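Local coordinates for protein sulfite reductase [ferredoxin] (Mycobacterium tuberculosis, PDB 1ZJ8) that reduces sulfite to sulfide with electrons from ferredoxin, using a siroheme and a [4Fe-4S] cluster, probably for the biosynthesis of sulfur-containing amino acids and cofactors, at residues R21-W26 against Y293-A298; D214-Y219 against S286-Y291. All coordinates share one frame; numbering follows the deposited sequence.

Contact 1: R21-W26 against Y293-A298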
loop_
_atom_site.group_PDB
_atom_site.type_symbol
_atom_site.label_atom_id
_atom_site.label_comp_id
_atom_site.label_asym_id
_atom_site.label_seq_id
_atom_site.Cartn_x
_atom_site.Cartn_y
_atom_site.Cartn_z
ATOM N N ARG A 21 -25.796 17.943 11.759
ATOM C CA ARG A 21 -26.904 17.383 10.914
ATOM C C ARG A 21 -26.919 15.825 10.894
ATOM O O ARG A 21 -27.406 15.206 9.938
ATOM C CB ARG A 21 -26.832 17.976 9.487
ATOM C CG ARG A 21 -25.542 17.665 8.716
ATOM C CD ARG A 21 -25.099 18.854 7.871
ATOM N NE ARG A 21 -24.066 18.505 6.887
ATOM C CZ ARG A 21 -23.549 19.358 5.997
ATOM N NH1 ARG A 21 -23.942 20.628 5.964
ATOM N NH2 ARG A 21 -22.628 18.944 5.134
ATOM N N ASN A 22 -26.431 15.218 11.983
ATOM C CA ASN A 22 -26.267 13.758 12.115
ATOM C C ASN A 22 -25.474 13.119 10.971
ATOM O O ASN A 22 -26.042 12.451 10.100
ATOM C CB ASN A 22 -27.620 13.048 12.298
ATOM C CG ASN A 22 -27.475 11.622 12.862
ATOM O OD1 ASN A 22 -26.445 10.961 12.687
ATOM N ND2 ASN A 22 -28.515 11.151 13.546
ATOM N N GLU A 23 -24.156 13.318 11.004
ATOM C CA GLU A 23 -23.236 12.642 10.089
ATOM C C GLU A 23 -22.707 11.355 10.722
ATOM O O GLU A 23 -21.682 10.838 10.281
ATOM C CB GLU A 23 -22.047 13.545 9.715
ATOM C CG GLU A 23 -22.409 14.861 9.009
ATOM C CD GLU A 23 -22.294 14.815 7.486
ATOM O OE1 GLU A 23 -21.394 14.140 6.943
ATOM O OE2 GLU A 23 -23.112 15.486 6.827
ATOM N N GLY A 24 -23.396 10.845 11.750
ATOM C CA GLY A 24 -23.040 9.580 12.402
ATOM C C GLY A 24 -22.008 9.731 13.505
ATOM O O GLY A 24 -21.669 8.750 14.157
ATOM N N GLN A 25 -21.536 10.964 13.726
ATOM C CA GLN A 25 -20.442 11.261 14.663
ATOM C C GLN A 25 -20.751 10.834 16.094
ATOM O O GLN A 25 -21.746 11.271 16.678
ATOM C CB GLN A 25 -20.109 12.761 14.641
ATOM C CG GLN A 25 -19.440 13.226 13.353
ATOM C CD GLN A 25 -19.481 14.738 13.160
ATOM O OE1 GLN A 25 -20.550 15.316 12.932
ATOM N NE2 GLN A 25 -18.313 15.383 13.222
ATOM N N TRP A 26 -19.887 9.979 16.639
ATOM C CA TRP A 26 -20.001 9.474 18.015
ATOM C C TRP A 26 -19.987 10.605 19.063
ATOM O O TRP A 26 -20.818 10.621 19.973
ATOM C CB TRP A 26 -18.863 8.465 18.296
ATOM C CG TRP A 26 -19.132 7.054 17.787
ATOM C CD1 TRP A 26 -20.110 6.666 16.915
ATOM C CD2 TRP A 26 -18.394 5.856 18.119
ATOM N NE1 TRP A 26 -20.040 5.307 16.694
ATOM C CE2 TRP A 26 -19.001 4.785 17.420
ATOM C CE3 TRP A 26 -17.288 5.586 18.942
ATOM C CZ2 TRP A 26 -18.540 3.463 17.515
ATOM C CZ3 TRP A 26 -16.833 4.271 19.037
ATOM C CH2 TRP A 26 -17.457 3.230 18.324
ATOM N N TYR A 293 -16.905 10.859 10.240
ATOM C CA TYR A 293 -18.266 10.648 9.740
ATOM C C TYR A 293 -18.589 9.157 9.619
ATOM O O TYR A 293 -17.726 8.370 9.241
ATOM C CB TYR A 293 -18.438 11.349 8.393
ATOM C CG TYR A 293 -18.044 12.815 8.401
ATOM C CD1 TYR A 293 -18.250 13.614 9.523
ATOM C CD2 TYR A 293 -17.492 13.412 7.277
ATOM C CE1 TYR A 293 -17.904 14.972 9.529
ATOM C CE2 TYR A 293 -17.153 14.785 7.269
ATOM C CZ TYR A 293 -17.363 15.557 8.403
ATOM O OH TYR A 293 -17.024 16.898 8.425
ATOM N N ARG A 294 -19.820 8.774 9.971
ATOM C CA ARG A 294 -20.248 7.357 9.950
ATOM C C ARG A 294 -21.638 7.194 9.296
ATOM O O ARG A 294 -22.430 6.310 9.663
ATOM C CB ARG A 294 -20.215 6.754 11.371
ATOM C CG ARG A 294 -18.878 6.966 12.125
ATOM C CD ARG A 294 -18.927 6.506 13.578
ATOM N NE ARG A 294 -18.548 5.102 13.728
ATOM C CZ ARG A 294 -17.501 4.642 14.426
ATOM N NH1 ARG A 294 -16.694 5.468 15.095
ATOM N NH2 ARG A 294 -17.277 3.329 14.480
ATOM N N ARG A 295 -21.882 8.032 8.288
ATOM C CA ARG A 295 -23.156 8.104 7.593
ATOM C C ARG A 295 -23.044 7.563 6.156
ATOM O O ARG A 295 -23.545 6.479 5.867
ATOM C CB ARG A 295 -23.636 9.557 7.606
ATOM C CG ARG A 295 -24.989 9.773 6.977
ATOM C CD ARG A 295 -25.371 11.227 7.074
ATOM N NE ARG A 295 -24.533 12.058 6.212
ATOM C CZ ARG A 295 -24.739 12.254 4.908
ATOM N NH1 ARG A 295 -25.753 11.667 4.278
ATOM N NH2 ARG A 295 -23.913 13.038 4.221
ATOM N N LEU A 296 -22.405 8.319 5.264
ATOM C CA LEU A 296 -22.103 7.826 3.915
ATOM C C LEU A 296 -20.829 6.975 3.957
ATOM O O LEU A 296 -19.777 7.430 4.419
ATOM C CB LEU A 296 -21.924 8.979 2.911
ATOM C CG LEU A 296 -23.149 9.848 2.575
ATOM C CD1 LEU A 296 -22.811 11.032 1.640
ATOM C CD2 LEU A 296 -24.280 9.000 1.985
ATOM N N ARG A 297 -20.928 5.748 3.452
ATOM C CA ARG A 297 -19.789 4.817 3.367
ATOM C C ARG A 297 -18.609 5.371 2.576
ATOM O O ARG A 297 -17.468 5.130 2.933
ATOM C CB ARG A 297 -20.227 3.512 2.705
ATOM C CG ARG A 297 -19.469 2.330 3.176
ATOM C CD ARG A 297 -19.962 1.895 4.541
ATOM N NE ARG A 297 -19.052 0.942 5.181
ATOM C CZ ARG A 297 -17.998 1.279 5.931
ATOM N NH1 ARG A 297 -17.651 2.554 6.120
ATOM N NH2 ARG A 297 -17.257 0.326 6.474
ATOM N N ALA A 298 -18.888 6.109 1.510
ATOM C CA ALA A 298 -17.840 6.757 0.725
ATOM C C ALA A 298 -17.535 8.190 1.182
ATOM O O ALA A 298 -16.864 8.929 0.464
ATOM C CB ALA A 298 -18.219 6.765 -0.746
#
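The guanidinium of Arg294 lies flat on one face of the Trp26 indole, the planes 6° apart and the centres 3.7 Å from each other. NH1 reaches over the middle of the ring system, 3.3 Å from Trp26 CE2, while Arg294 NH2 sits 3.3 Å from Trp26 CZ2; with CZ above the five-membered ring this is also a cation-pi contact. The Arg294 chain bends at chi3 (90°), which turns NE towards the indole. Beside the stack, Arg294 N donates to Glu23 O at 2.8 Å, joining the backbones. Gly24, whose phi is positive, brings its bare CA to 4.3 Å from Arg294 CA. The Tyr293 ring is met at its edge by the Gln25 amide, turned 80° to it and hydrogen-bonded through NE2 to Tyr291 O, and carries Glu23 OE1 over one face, towards the rim. At the far end Glu23 OE2 lies in the plane of the Arg21 guanidinium and accepts from its NE at 3.2 Å, on the anti side and tilted from the carboxylate plane; Arg295 NH2 adds a long salt bridge to OE2 at 3.7 Å. Outside the pair, Asp214 forms a salt bridge with Arg294 NH2, Arg31 makes a second cation-pi contact with Trp26, and Asp308 bonds Tyr293 OH. The N-terminal loop is thus fastened by a stacked cation and a shared carboxylate, whose charge probably eases the approach of two arginines.

Contact 2: D214-Y219 against S286-Y291. With SRM (siroheme), chain E.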
loop_
_atom_site.group_PDB
_atom_site.type_symbol
_atom_site.label_atom_id
_atom_site.label_comp_id
_atom_site.label_asym_id
_atom_site.label_seq_id
_atom_site.Cartn_x
_atom_site.Cartn_y
_atom_site.Cartn_z
ATOM N N ASP A 214 -13.007 -0.251 16.219
ATOM C CA ASP A 214 -14.208 0.210 15.508
ATOM C C ASP A 214 -14.093 1.689 15.188
ATOM O O ASP A 214 -14.389 2.563 16.028
ATOM C CB ASP A 214 -15.473 -0.091 16.330
ATOM C CG ASP A 214 -16.778 0.278 15.607
ATOM O OD1 ASP A 214 -16.740 0.744 14.444
ATOM O OD2 ASP A 214 -17.851 0.097 16.223
ATOM N N LEU A 215 -13.650 1.949 13.957
ATOM C CA LEU A 215 -13.461 3.306 13.451
ATOM C C LEU A 215 -14.430 3.555 12.279
ATOM O O LEU A 215 -15.002 2.606 11.712
ATOM C CB LEU A 215 -11.999 3.528 13.014
ATOM C CG LEU A 215 -10.877 2.947 13.879
ATOM C CD1 LEU A 215 -9.538 3.306 13.277
ATOM C CD2 LEU A 215 -10.943 3.444 15.292
ATOM N N PRO A 216 -14.647 4.838 11.939
ATOM C CA PRO A 216 -15.465 5.220 10.797
ATOM C C PRO A 216 -15.105 4.483 9.508
ATOM O O PRO A 216 -15.990 4.226 8.679
ATOM C CB PRO A 216 -15.150 6.710 10.635
ATOM C CG PRO A 216 -14.766 7.181 11.999
ATOM C CD PRO A 216 -14.143 6.013 12.683
ATOM N N ARG A 217 -13.813 4.194 9.332
ATOM C CA ARG A 217 -13.341 3.381 8.219
ATOM C C ARG A 217 -11.922 2.877 8.460
ATOM O O ARG A 217 -11.410 2.933 9.592
ATOM C CB ARG A 217 -13.392 4.207 6.936
ATOM C CG ARG A 217 -14.490 3.798 5.987
ATOM C CD ARG A 217 -14.137 4.237 4.564
ATOM N NE ARG A 217 -14.900 3.518 3.554
ATOM C CZ ARG A 217 -14.741 2.231 3.282
ATOM N NH1 ARG A 217 -13.847 1.482 3.936
ATOM N NH2 ARG A 217 -15.500 1.691 2.346
ATOM N N LYS A 218 -11.299 2.368 7.391
ATOM C CA LYS A 218 -9.888 1.991 7.414
ATOM C C LYS A 218 -9.005 3.211 7.709
ATOM O O LYS A 218 -9.364 4.354 7.376
ATOM C CB LYS A 218 -9.483 1.309 6.093
ATOM C CG LYS A 218 -9.518 2.190 4.853
ATOM C CD LYS A 218 -8.835 1.532 3.654
ATOM C CE LYS A 218 -9.807 0.769 2.748
ATOM N NZ LYS A 218 -9.079 0.000 1.680
ATOM N N TYR A 219 -7.849 2.930 8.318
ATOM C CA TYR A 219 -6.934 3.939 8.860
ATOM C C TYR A 219 -5.473 3.556 8.622
ATOM O O TYR A 219 -4.977 2.574 9.162
ATOM C CB TYR A 219 -7.174 4.058 10.352
ATOM C CG TYR A 219 -6.451 5.168 11.083
ATOM C CD1 TYR A 219 -6.911 6.458 11.026
ATOM C CD2 TYR A 219 -5.359 4.900 11.894
ATOM C CE1 TYR A 219 -6.291 7.469 11.728
ATOM C CE2 TYR A 219 -4.736 5.905 12.609
ATOM C CZ TYR A 219 -5.211 7.199 12.528
ATOM O OH TYR A 219 -4.616 8.230 13.231
ATOM N N SER A 286 -7.947 8.630 17.965
ATOM C CA SER A 286 -9.108 8.839 18.857
ATOM C C SER A 286 -10.032 9.921 18.330
ATOM O O SER A 286 -11.253 9.784 18.387
ATOM C CB SER A 286 -8.637 9.181 20.263
ATOM O OG SER A 286 -7.797 8.141 20.762
ATOM N N VAL A 287 -9.457 10.980 17.776
ATOM C CA VAL A 287 -10.280 11.992 17.130
ATOM C C VAL A 287 -11.047 11.374 15.968
ATOM O O VAL A 287 -12.247 11.590 15.830
ATOM C CB VAL A 287 -9.465 13.169 16.601
ATOM C CG1 VAL A 287 -10.399 14.194 15.924
ATOM C CG2 VAL A 287 -8.647 13.801 17.736
ATOM N N PHE A 288 -10.356 10.598 15.140
ATOM C CA PHE A 288 -11.002 9.897 14.029
ATOM C C PHE A 288 -12.215 9.124 14.534
ATOM O O PHE A 288 -13.321 9.310 14.040
ATOM C CB PHE A 288 -9.999 8.946 13.325
ATOM C CG PHE A 288 -10.557 8.211 12.106
ATOM C CD1 PHE A 288 -11.332 8.876 11.140
ATOM C CD2 PHE A 288 -10.267 6.858 11.902
ATOM C CE1 PHE A 288 -11.833 8.205 10.018
ATOM C CE2 PHE A 288 -10.772 6.172 10.771
ATOM C CZ PHE A 288 -11.556 6.856 9.834
ATOM N N ARG A 289 -12.004 8.264 15.524
ATOM C CA ARG A 289 -13.081 7.412 16.053
ATOM C C ARG A 289 -14.266 8.257 16.516
ATOM O O ARG A 289 -15.420 7.956 16.191
ATOM C CB ARG A 289 -12.574 6.538 17.205
ATOM C CG ARG A 289 -13.658 5.655 17.894
ATOM C CD ARG A 289 -13.199 5.132 19.262
ATOM N NE ARG A 289 -12.650 6.224 20.063
ATOM C CZ ARG A 289 -11.897 6.088 21.151
ATOM N NH1 ARG A 289 -11.585 4.883 21.625
ATOM N NH2 ARG A 289 -11.447 7.180 21.766
ATOM N N ASP A 290 -13.979 9.331 17.247
ATOM C CA ASP A 290 -15.028 10.111 17.908
ATOM C C ASP A 290 -15.717 11.156 16.990
ATOM O O ASP A 290 -16.925 11.405 17.124
ATOM C CB ASP A 290 -14.446 10.746 19.191
ATOM C CG ASP A 290 -13.958 9.683 20.224
ATOM O OD1 ASP A 290 -14.493 8.559 20.252
ATOM O OD2 ASP A 290 -13.037 9.964 21.015
ATOM N N TYR A 291 -14.975 11.735 16.048
ATOM C CA TYR A 291 -15.502 12.812 15.193
ATOM C C TYR A 291 -15.555 12.492 13.683
ATOM O O TYR A 291 -16.075 13.292 12.892
ATOM C CB TYR A 291 -14.665 14.079 15.389
ATOM C CG TYR A 291 -14.848 14.808 16.720
ATOM C CD1 TYR A 291 -14.232 14.341 17.894
ATOM C CD2 TYR A 291 -15.596 16.005 16.790
ATOM C CE1 TYR A 291 -14.385 15.037 19.103
ATOM C CE2 TYR A 291 -15.747 16.697 17.979
ATOM C CZ TYR A 291 -15.149 16.213 19.130
ATOM O OH TYR A 291 -15.309 16.911 20.303
HETATM FE FE SRM E . -6.603 -1.497 -1.222
HETATM C CHA SRM E . -9.877 -2.463 -1.347
HETATM C CHB SRM E . -5.736 -4.271 -2.886
HETATM C CHC SRM E . -3.481 -0.594 -1.058
HETATM C CHD SRM E . -7.553 1.795 -1.667
HETATM N NA SRM E . -7.581 -3.145 -1.793
HETATM C C1A SRM E . -8.895 -3.428 -1.653
HETATM C C2A SRM E . -9.227 -4.874 -1.855
HETATM C CMA SRM E . -9.318 -5.558 -0.526
HETATM C CDA SRM E . -10.430 -5.077 -2.733
HETATM C CEA SRM E . -11.740 -5.456 -2.120
HETATM O O3A SRM E . -12.274 -4.672 -1.329
HETATM O O4A SRM E . -12.283 -6.538 -2.390
HETATM C C3A SRM E . -8.023 -5.321 -2.612
HETATM C CAA SRM E . -7.536 -6.684 -2.254
HETATM C CBA SRM E . -8.272 -7.579 -3.214
HETATM C CCA SRM E . -7.452 -8.779 -3.562
HETATM O O1A SRM E . -6.224 -8.637 -3.752
HETATM O O2A SRM E . -8.023 -9.894 -3.629
HETATM C C4A SRM E . -7.052 -4.207 -2.410
HETATM N NB SRM E . -4.919 -2.375 -1.732
HETATM C C1B SRM E . -4.683 -3.526 -2.364
HETATM C C2B SRM E . -3.237 -3.929 -2.436
HETATM C CMB SRM E . -2.991 -5.398 -2.241
HETATM C CDB SRM E . -2.737 -3.547 -3.790
HETATM C CEB SRM E . -1.321 -3.853 -4.128
HETATM O O3B SRM E . -1.005 -4.701 -4.990
HETATM O O4B SRM E . -0.459 -3.231 -3.508
HETATM C C3B SRM E . -2.676 -3.019 -1.364
HETATM C CAB SRM E . -2.762 -3.668 -0.007
HETATM C CBB SRM E . -1.739 -3.121 0.942
HETATM C CCB SRM E . -2.003 -3.617 2.334
HETATM O O1B SRM E . -1.327 -4.521 2.819
HETATM O O2B SRM E . -2.878 -3.114 3.032
HETATM C C4B SRM E . -3.719 -1.935 -1.364
HETATM N NC SRM E . -5.709 0.200 -1.457
HETATM C C1C SRM E . -4.411 0.429 -1.172
HETATM C C2C SRM E . -4.018 1.743 -1.381
HETATM C CDC SRM E . -2.647 2.331 -1.435
HETATM C CEC SRM E . -1.955 2.785 -0.209
HETATM O O3C SRM E . -2.433 2.516 0.916
HETATM O O4C SRM E . -0.917 3.438 -0.389
HETATM C C3C SRM E . -5.200 2.383 -1.604
HETATM C CAC SRM E . -5.189 3.855 -1.858
HETATM C CBC SRM E . -4.862 4.821 -0.739
HETATM C CCC SRM E . -6.097 5.006 0.125
HETATM O O1C SRM E . -6.501 4.073 0.871
HETATM O O2C SRM E . -6.692 6.110 0.034
HETATM C C4C SRM E . -6.208 1.454 -1.579
HETATM N ND SRM E . -8.365 -0.506 -1.117
HETATM C C1D SRM E . -8.502 0.769 -1.513
HETATM C C2D SRM E . -9.857 1.011 -1.808
HETATM C CAD SRM E . -10.494 2.383 -1.670
HETATM C CBD SRM E . -11.146 2.743 -0.371
HETATM C CCD SRM E . -11.692 4.111 -0.077
HETATM O O1D SRM E . -11.130 4.759 0.833
HETATM O O2D SRM E . -12.668 4.580 -0.723
HETATM C C3D SRM E . -10.529 -0.176 -1.571
HETATM C CDD SRM E . -12.006 -0.299 -1.314
HETATM C CED SRM E . -12.644 0.057 0.011
HETATM O O3D SRM E . -11.965 0.241 1.021
HETATM O O4D SRM E . -13.873 0.175 0.119
HETATM C C4D SRM E . -9.594 -1.105 -1.142
#
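One aromatic ring, that of Phe288, is met by five consecutive residues, Leu215 to Tyr219, in the bend of the 214-219 loop. Its CB bond points toward the loop, and chi1 of -177° sets CG anti to the backbone N. Pro216 lies over one face: its CD is 3.9 Å from the ring centroid and almost on the ring normal, a CH-pi contact, and Pro216 CG comes 3.3 Å from the backbone carbonyl oxygen of Phe288. The Leu215 and Phe288 side chains cross at about a right angle, with Leu215 CB 3.7 Å from Phe288 CE2. Arg217 O approaches the ring edge, 3.5 Å from Phe288 CE2. Tyr219 slides past in the opposite direction; the planes differ by 20°, but the centroids are 5.5 Å apart, so overlap is slight and Tyr219 CD1 instead meets Phe288 CD2.

The side chains of Arg217 and Lys218, in the same loop, belong to the siroheme pocket; Arg217 NH2 comes 3.1 Å from siroheme O4D, a carboxylate oxygen, while its NE donates to Arg297 O. The apolar packing therefore backs a cationic edge that probably balances the siroheme carboxylates. On the helix, Arg289 CG lies 3.7 Å from Asp214 O and its CB packs on Leu215 CD2; Arg289 grips Asp290 side-on, NE to OD1 and NH2 to OD2, and its NH1 is bonded to Asp211 O.

The loop joins helix 196-206 to strand 219-224, which lies between strands 176-181 and 236-243 of a mixed sheet. Helix 277-291 meets it through Phe288, which also touches Leu302 of helix 302-309, while Val287 packs on Trp309 of that helix and on Phe314 of helix 311-323.

Contact 2 is nested within the chain loop closed by contact 1, and their centres lie 11 Å apart. Asp214 OD1 of the 214-219 loop takes Arg294 NH2 of the 293-298 loop in a salt bridge of 2.6 Å, and also pairs with Lys41. Nearby, Gln25 NE2 lies 3.1 Å from Tyr291 O, a probable hydrogen bond that ties the N-terminal loop to the end of helix 277-291. Contact 2 supplies Arg217 and Lys218 to the siroheme pocket, whereas in contact 1 the Tyr293 side chain remains about 12 Å from siroheme. The centre of contact 1 lies farther from the chain centre, about 26 Å against 19 Å, yet its Arg297 O accepts from Arg217 NE.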